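Local coordinates for protein galectin (Ovis aries, PDB 6N44) that probably binds carbohydrates of the beta-galactoside type, as a galectin whose oligomeric assembly is critical for its anti-parasitic activity in sheep, at residues L16-M21 against V96-Y101; Q12-T17 against Q120-L125. One frame throughout, in Å; residues are numbered along the deposited sequence.

Interaction 1 (L16-M21 against V96-Y101)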
# COMPACT_ATOMS: atom_id res chain seq x y z
N LEU A 16 9.30 -7.56 3.11
CA LEU A 16 7.87 -7.33 3.12
C LEU A 16 7.38 -7.12 4.55
O LEU A 16 7.99 -7.57 5.52
CB LEU A 16 7.13 -8.52 2.51
CG LEU A 16 7.47 -8.89 1.06
CD1 LEU A 16 6.53 -9.98 0.56
CD2 LEU A 16 7.42 -7.68 0.15
N THR A 17 6.26 -6.43 4.66
CA THR A 17 5.58 -6.38 5.93
C THR A 17 4.12 -6.75 5.71
O THR A 17 3.71 -7.08 4.59
CB THR A 17 5.67 -5.00 6.57
OG1 THR A 17 4.93 -4.07 5.76
CG2 THR A 17 7.12 -4.54 6.72
N VAL A 18 3.34 -6.62 6.78
CA VAL A 18 1.91 -6.87 6.79
C VAL A 18 1.10 -5.74 6.18
O VAL A 18 -0.12 -5.86 6.02
CB VAL A 18 1.69 -7.19 8.29
CG1 VAL A 18 0.78 -6.21 8.98
CG2 VAL A 18 1.34 -8.64 8.48
N CYS A 19 1.76 -4.63 5.81
CA CYS A 19 1.11 -3.54 5.09
C CYS A 19 2.16 -2.96 4.14
O CYS A 19 2.89 -2.04 4.51
CB CYS A 19 0.57 -2.46 6.03
SG CYS A 19 -0.27 -1.14 5.12
N TYR A 20 2.21 -3.53 2.94
CA TYR A 20 3.30 -3.29 2.00
C TYR A 20 2.75 -3.23 0.58
O TYR A 20 1.93 -4.06 0.20
CB TYR A 20 4.35 -4.40 2.11
CG TYR A 20 5.64 -4.15 1.37
CD1 TYR A 20 6.76 -3.63 2.05
CD2 TYR A 20 5.76 -4.43 0.02
CE1 TYR A 20 7.95 -3.41 1.39
CE2 TYR A 20 6.96 -4.21 -0.66
CZ TYR A 20 8.04 -3.69 0.03
OH TYR A 20 9.22 -3.50 -0.63
N MET A 21 3.22 -2.26 -0.21
CA MET A 21 2.71 -2.06 -1.56
C MET A 21 3.84 -2.05 -2.57
O MET A 21 4.88 -1.42 -2.34
CB MET A 21 1.93 -0.76 -1.69
CG MET A 21 1.35 -0.59 -3.09
SD MET A 21 0.50 0.98 -3.24
CE MET A 21 -0.63 0.83 -1.88
N VAL A 96 0.62 -6.44 -0.03
CA VAL A 96 0.95 -7.53 0.88
C VAL A 96 0.26 -7.27 2.22
O VAL A 96 0.49 -6.25 2.88
CB VAL A 96 2.47 -7.68 1.06
CG1 VAL A 96 2.78 -8.94 1.84
CG2 VAL A 96 3.17 -7.71 -0.30
N LEU A 97 -0.63 -8.18 2.60
CA LEU A 97 -1.32 -8.13 3.88
C LEU A 97 -0.93 -9.35 4.71
O LEU A 97 -0.23 -10.24 4.24
CB LEU A 97 -2.84 -8.09 3.70
CG LEU A 97 -3.51 -6.91 2.98
CD1 LEU A 97 -2.71 -5.61 3.04
CD2 LEU A 97 -3.99 -7.19 1.58
N GLU A 98 -1.45 -9.40 5.94
CA GLU A 98 -1.15 -10.53 6.82
C GLU A 98 -1.60 -11.86 6.21
O GLU A 98 -0.93 -12.88 6.36
CB GLU A 98 -1.79 -10.30 8.19
CG GLU A 98 -2.00 -11.54 9.05
CD GLU A 98 -3.28 -12.26 8.72
OE1 GLU A 98 -4.32 -11.58 8.50
OE2 GLU A 98 -3.24 -13.51 8.63
N ASN A 99 -2.74 -11.86 5.52
CA ASN A 99 -3.33 -13.11 5.07
C ASN A 99 -3.06 -13.43 3.60
O ASN A 99 -3.06 -14.61 3.24
CB ASN A 99 -4.84 -13.11 5.31
CG ASN A 99 -5.52 -11.85 4.78
OD1 ASN A 99 -4.98 -10.74 4.86
ND2 ASN A 99 -6.72 -12.01 4.23
N GLU A 100 -2.81 -12.43 2.76
CA GLU A 100 -2.76 -12.68 1.32
C GLU A 100 -2.05 -11.53 0.64
O GLU A 100 -1.87 -10.45 1.22
CB GLU A 100 -4.17 -12.84 0.75
CG GLU A 100 -4.99 -11.56 0.93
CD GLU A 100 -6.49 -11.73 0.71
OE1 GLU A 100 -7.20 -10.71 0.76
OE2 GLU A 100 -6.96 -12.87 0.51
N TYR A 101 -1.65 -11.77 -0.61
CA TYR A 101 -1.40 -10.68 -1.55
C TYR A 101 -2.71 -10.33 -2.23
O TYR A 101 -3.48 -11.22 -2.60
CB TYR A 101 -0.40 -11.07 -2.63
CG TYR A 101 0.92 -11.59 -2.14
CD1 TYR A 101 1.08 -12.93 -1.79
CD2 TYR A 101 2.03 -10.75 -2.06
CE1 TYR A 101 2.30 -13.41 -1.35
CE2 TYR A 101 3.25 -11.22 -1.63
CZ TYR A 101 3.38 -12.55 -1.28
OH TYR A 101 4.61 -13.02 -0.83
O HOH W 1 -2.31 -7.00 7.19
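Tyr20 and Val96 form an antiparallel hydrogen-bonded pair where strands 19-28 and 90-97 meet in the five-stranded sheet of the galectin beta-sandwich. Val96 N donates to Tyr20 O at 2.7 Å, nearly straight at 168°. The return bond, from Tyr20 N to a lone pair of Val96 O, is longer and more bent, at 3.2 Å and 147°. Beyond this pair the backbones stay close, but ladder hydrogen bonding gives way to a CA-H...O contact from Leu97 CA to Val18 O (3.3 Å), and a water donates to Val18 O and accepts from Glu98 N. Thr17 OG1 accepts from Cys19 N in an ST turn, while Val18 N and Cys19 O bond to Asn107 and Gln93 of the second subunit, so this end of the strand pair also meets that subunit.

Among the apolar contacts, the side chains of Tyr20 and Val96 lie side by side, CB to CB at 3.9 Å. CG of Tyr20 is anti to its backbone N (chi1 -169°), and CD2 of Leu16 sits over one face of the ring, offset toward the rim. The Leu16 side chain crosses that of Val96 at about a right angle; its CD1 lies 3.9 Å from Tyr101 OH.

Interaction 2 (Q12-T17 against Q120-L125)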
# COMPACT_ATOMS: atom_id res chain seq x y z
N GLN A 12 14.98 -6.10 -7.26
CA GLN A 12 15.04 -5.22 -6.09
C GLN A 12 14.98 -6.03 -4.81
O GLN A 12 13.97 -6.71 -4.55
CB GLN A 12 13.90 -4.20 -6.10
CG GLN A 12 14.01 -3.19 -4.97
CD GLN A 12 12.91 -2.15 -5.03
OE1 GLN A 12 12.56 -1.66 -6.11
NE2 GLN A 12 12.33 -1.82 -3.87
N SER A 13 16.02 -5.93 -3.98
CA SER A 13 15.95 -6.46 -2.63
C SER A 13 14.81 -5.79 -1.86
O SER A 13 14.64 -4.57 -1.92
CB SER A 13 17.26 -6.22 -1.88
OG SER A 13 18.38 -6.79 -2.53
N VAL A 14 14.04 -6.60 -1.12
CA VAL A 14 12.89 -6.11 -0.35
C VAL A 14 12.80 -6.83 1.00
O VAL A 14 13.32 -7.94 1.17
CB VAL A 14 11.56 -6.33 -1.10
CG1 VAL A 14 11.50 -5.50 -2.40
CG2 VAL A 14 11.37 -7.84 -1.39
N SER A 15 12.12 -6.18 1.95
CA SER A 15 11.61 -6.84 3.16
C SER A 15 10.13 -6.53 3.24
O SER A 15 9.74 -5.37 3.44
CB SER A 15 12.31 -6.36 4.44
OG SER A 15 13.71 -6.39 4.31
N LEU A 16 9.30 -7.56 3.11
CA LEU A 16 7.87 -7.33 3.12
C LEU A 16 7.38 -7.12 4.55
O LEU A 16 7.99 -7.57 5.52
CB LEU A 16 7.13 -8.52 2.51
CG LEU A 16 7.47 -8.89 1.06
CD1 LEU A 16 6.53 -9.98 0.56
CD2 LEU A 16 7.42 -7.68 0.15
N THR A 17 6.26 -6.43 4.66
CA THR A 17 5.58 -6.38 5.93
C THR A 17 4.12 -6.75 5.71
O THR A 17 3.71 -7.08 4.59
CB THR A 17 5.67 -5.00 6.57
OG1 THR A 17 4.93 -4.07 5.76
CG2 THR A 17 7.12 -4.54 6.72
N GLN A 120 7.64 -12.93 5.38
CA GLN A 120 8.95 -12.55 5.90
C GLN A 120 10.10 -13.25 5.20
O GLN A 120 11.24 -12.82 5.36
CB GLN A 120 9.04 -12.82 7.41
CG GLN A 120 8.04 -12.06 8.27
CD GLN A 120 6.67 -12.71 8.29
OE1 GLN A 120 6.48 -13.81 7.76
NE2 GLN A 120 5.69 -12.04 8.89
N SER A 121 9.85 -14.30 4.44
CA SER A 121 10.93 -15.00 3.75
C SER A 121 11.20 -14.45 2.36
O SER A 121 12.21 -14.83 1.75
CB SER A 121 10.62 -16.51 3.69
OG SER A 121 9.59 -16.80 2.76
N VAL A 122 10.33 -13.58 1.84
CA VAL A 122 10.60 -12.89 0.58
C VAL A 122 11.76 -11.92 0.77
O VAL A 122 11.74 -11.09 1.69
CB VAL A 122 9.35 -12.17 0.07
CG1 VAL A 122 9.66 -11.35 -1.20
CG2 VAL A 122 8.20 -13.14 -0.16
N LYS A 123 12.77 -12.01 -0.09
CA LYS A 123 13.91 -11.11 -0.04
C LYS A 123 14.21 -10.43 -1.36
O LYS A 123 15.08 -9.56 -1.39
CB LYS A 123 15.18 -11.86 0.40
CG LYS A 123 15.06 -12.62 1.70
CD LYS A 123 14.89 -11.70 2.86
CE LYS A 123 14.46 -12.47 4.11
NZ LYS A 123 14.13 -11.54 5.24
N MET A 124 13.55 -10.82 -2.46
CA MET A 124 13.95 -10.35 -3.78
C MET A 124 12.71 -10.25 -4.65
O MET A 124 11.98 -11.23 -4.83
CB MET A 124 14.97 -11.31 -4.41
CG MET A 124 15.37 -10.95 -5.82
SD MET A 124 16.11 -9.31 -5.84
CE MET A 124 17.54 -9.57 -4.79
N LEU A 125 12.47 -9.06 -5.18
CA LEU A 125 11.41 -8.80 -6.14
C LEU A 125 12.01 -8.84 -7.54
O LEU A 125 13.07 -8.25 -7.78
CB LEU A 125 10.76 -7.44 -5.86
CG LEU A 125 9.74 -6.98 -6.91
CD1 LEU A 125 8.48 -7.82 -6.83
CD2 LEU A 125 9.41 -5.49 -6.76
O HOH W 2 17.77 -9.54 -1.68
O HOH W 3 13.78 -9.08 3.89
O HOH W 4 10.04 -10.25 3.37
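The edge of the six-stranded sheet is built here, where strand 10-13 pairs antiparallel with strand 124-129. Gln12 and Leu125 form a hydrogen-bonded pair, Gln12 N to Leu125 O and Leu125 N to Gln12 O both at 2.9 Å. Two residues on, past the non-hydrogen-bonded pair of Ser13 and Met124, Val14 N donates to Lys123 O at 3.1 Å, but from well above the carbonyl plane. Beside the paired backbones one water links Ser13 OG to Lys123 O and another joins Val14 O, Ser15 OG and Lys123 NZ. Beyond the paired part a third bridges the chains, accepting from Leu16 N and donating to Val122 O. Lys123 NZ also donates to Gln120 O, tying its side chain back to its own segment.

On the exposed side, Met124, bent at chi2 and chi3, folds back over the partner strand; SD approaches Gln12 O at 3.6 Å and CE approaches Ser13 OG at 3.7 Å. On the inner side Val14 splits its branches, CG1 meeting Leu125 CB at 4.0 Å and CG2 meeting Val122 CG1. Val122 in turn receives Leu16, whose CD1 packs 3.6 Å from Val122 CB. Phe42 of the next strand packs against Leu16, Val122 and Leu125. On that strand Gly43 bonds through its backbone to both Lys123 and Met124, and these two residues facing one form a classic beta bulge.

Residues 12-21 pass from one sheet of the sandwich to the other: interaction 2 pairs their start with the six-stranded sheet, interaction 1 their end with the five-stranded one, the centres lying 11 Å apart. Leu16 belongs to both, its CD1 branch placed between Val122 and the Val96-Tyr101 side. The contacts also touch directly: Tyr20 OH lies 3.5 Å from Val14 CG1, and Tyr101 OH lies 3.7 Å from Val122 CG2. Neither forms the galactose site. Arg55, one of its residues, has its side chain about 9 Å from that of Tyr101 and about 10 Å from that of Leu125, with Phe54 stacked on Tyr101.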